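Local coordinates for ABC transporter substrate-binding protein (Rhizobium radiobacter, PDB 6TFX) that binds the opine mannopinic acid in the periplasm as the solute-binding component of an ABC transporter, probably delivering it for import into the bacterium, at residues M334-Q338 with W370-I374. Coordinates in Å, arbitrary orientation, origin at the centre of the assembly. Residues are numbered along the deposited sequence.
With N72 ((2~{R})-2-[[(3~{R},4~{R},5~{S})-3,4,5,6-tetrakis(oxidanyl)-2-oxidanylidene-hexyl]amino]pentanedioic acid), chain C.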
# COMPACT_ATOMS: atom_id res chain seq x y z
N MET A 334 8.22 5.09 20.92
CA MET A 334 7.87 5.03 19.50
C MET A 334 6.48 5.61 19.33
O MET A 334 5.60 5.33 20.14
CB MET A 334 7.77 3.58 19.07
CG MET A 334 9.05 2.99 18.63
SD MET A 334 8.70 1.25 18.37
CE MET A 334 7.74 1.30 16.89
N VAL A 335 6.27 6.36 18.26
CA VAL A 335 4.95 6.85 17.91
C VAL A 335 4.33 5.67 17.16
O VAL A 335 4.90 5.18 16.17
CB VAL A 335 5.03 8.13 17.04
CG1 VAL A 335 3.63 8.69 16.82
CG2 VAL A 335 5.92 9.19 17.69
N ALA A 336 3.20 5.18 17.65
CA ALA A 336 2.59 3.96 17.13
C ALA A 336 1.19 4.18 16.60
O ALA A 336 0.36 4.80 17.26
CB ALA A 336 2.57 2.89 18.22
N SER A 337 0.89 3.64 15.41
CA SER A 337 -0.45 3.78 14.86
C SER A 337 -1.52 3.05 15.70
O SER A 337 -1.28 1.95 16.22
CB SER A 337 -0.50 3.20 13.45
OG SER A 337 -1.84 3.15 12.99
N GLN A 338 -2.73 3.65 15.75
CA GLN A 338 -3.92 3.07 16.38
C GLN A 338 -4.73 2.20 15.40
O GLN A 338 -5.81 1.71 15.78
CB GLN A 338 -4.79 4.14 17.06
CG GLN A 338 -4.18 4.60 18.37
CD GLN A 338 -5.02 5.64 19.04
OE1 GLN A 338 -5.34 6.67 18.45
NE2 GLN A 338 -5.41 5.39 20.28
N TRP A 370 -0.66 9.58 12.40
CA TRP A 370 0.61 8.88 12.60
C TRP A 370 1.41 8.89 11.27
O TRP A 370 2.60 9.19 11.29
CB TRP A 370 0.32 7.45 13.05
CG TRP A 370 1.50 6.53 13.03
CD1 TRP A 370 2.50 6.44 13.96
CD2 TRP A 370 1.80 5.55 12.03
NE1 TRP A 370 3.39 5.44 13.61
CE2 TRP A 370 2.97 4.87 12.43
CE3 TRP A 370 1.16 5.17 10.84
CZ2 TRP A 370 3.53 3.83 11.67
CZ3 TRP A 370 1.67 4.10 10.12
CH2 TRP A 370 2.87 3.46 10.51
N HIS A 371 0.73 8.63 10.12
CA HIS A 371 1.38 8.68 8.80
C HIS A 371 2.03 10.05 8.58
O HIS A 371 3.09 10.13 7.99
CB HIS A 371 0.36 8.42 7.68
CG HIS A 371 0.27 6.99 7.29
ND1 HIS A 371 1.19 6.43 6.42
CD2 HIS A 371 -0.60 6.03 7.69
CE1 HIS A 371 0.84 5.14 6.30
NE2 HIS A 371 -0.22 4.86 7.04
N GLN A 372 1.38 11.13 9.03
CA GLN A 372 1.93 12.48 8.87
C GLN A 372 3.14 12.65 9.81
O GLN A 372 4.15 13.21 9.41
CB GLN A 372 0.85 13.51 9.19
CG GLN A 372 1.25 14.94 8.87
CD GLN A 372 0.14 15.89 9.20
OE1 GLN A 372 0.08 16.42 10.31
NE2 GLN A 372 -0.77 16.13 8.26
N MET A 373 3.01 12.19 11.08
CA MET A 373 4.08 12.34 12.08
C MET A 373 5.34 11.62 11.69
O MET A 373 6.42 12.20 11.77
CB MET A 373 3.62 11.86 13.45
CG MET A 373 2.60 12.78 14.07
SD MET A 373 2.25 12.22 15.77
CE MET A 373 3.71 12.67 16.60
N ILE A 374 5.24 10.37 11.22
CA ILE A 374 6.47 9.64 10.88
C ILE A 374 7.19 10.27 9.70
O ILE A 374 8.41 10.16 9.61
CB ILE A 374 6.16 8.14 10.67
CG1 ILE A 374 5.17 7.94 9.50
CG2 ILE A 374 5.62 7.54 11.99
CD1 ILE A 374 4.83 6.44 9.26
OAB N72 C . -0.83 -6.34 11.60
CAF N72 C . -0.15 -5.53 10.62
CAG N72 C . -0.94 -4.32 10.03
OAC N72 C . -2.31 -4.39 10.27
CAH N72 C . -0.44 -3.96 8.63
OAM N72 C . 0.36 -4.81 7.90
CAI N72 C . -1.12 -3.48 7.37
OAD N72 C . -2.43 -4.00 7.29
CAJ N72 C . -0.93 -2.00 7.14
OAE N72 C . 0.07 -1.45 7.65
CAK N72 C . -1.99 -1.19 6.34
N N72 C . -1.47 -0.76 5.07
CA N72 C . -1.27 0.61 4.76
C N72 C . -1.34 1.62 5.87
O N72 C . -0.44 2.13 6.65
CB N72 C . -0.10 0.76 3.79
CG N72 C . 0.65 2.09 3.71
CD N72 C . 1.28 2.35 2.34
OE1 N72 C . 0.77 1.89 1.27
OE2 N72 C . 2.31 3.05 2.28
OXT N72 C . -2.54 1.94 5.86
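An indole N-H donates to a strand carbonyl: Trp370 NE1 lies 3.0 Å from Val335 O, so that a side chain of helix 367-374 is hydrogen-bonded to the backbone of strand 330-337. The acceptor lies near the ring plane, at its edge, while Ser337 sits over a face, its CB 3.8 Å from the centroid of the Trp370 six-membered ring in a CH-pi contact. Val335 and Ser337 both point their CA-to-CB bonds toward the helix, whereas Ala336 between them points away, and this alternation also brings Val335 CG1 to 3.8 Å from Trp370 CD1. About one helical turn on from Trp370, Met373 extends this apolar contact, its SD 3.9 Å from Val335 CG1.

This is helix-on-sheet packing within one lobe of a periplasmic binding protein. Strand 330-337 pairs in parallel with strand 358-365, and helix 340-353 links the two as a beta-alpha-beta unit; helix 367-374 then returns roughly antiparallel to the first strand, at 150° and 8.8 Å between the local axes. His371, the residue after Trp370, points its CA-to-CB bond away from the strand, and its NE2 is hydrogen-bonded at 2.8 Å to the carboxylate atom O of the bound opine N72. His367, which also binds the opine, is hydrogen-bonded through ND1 to Ser337 OG.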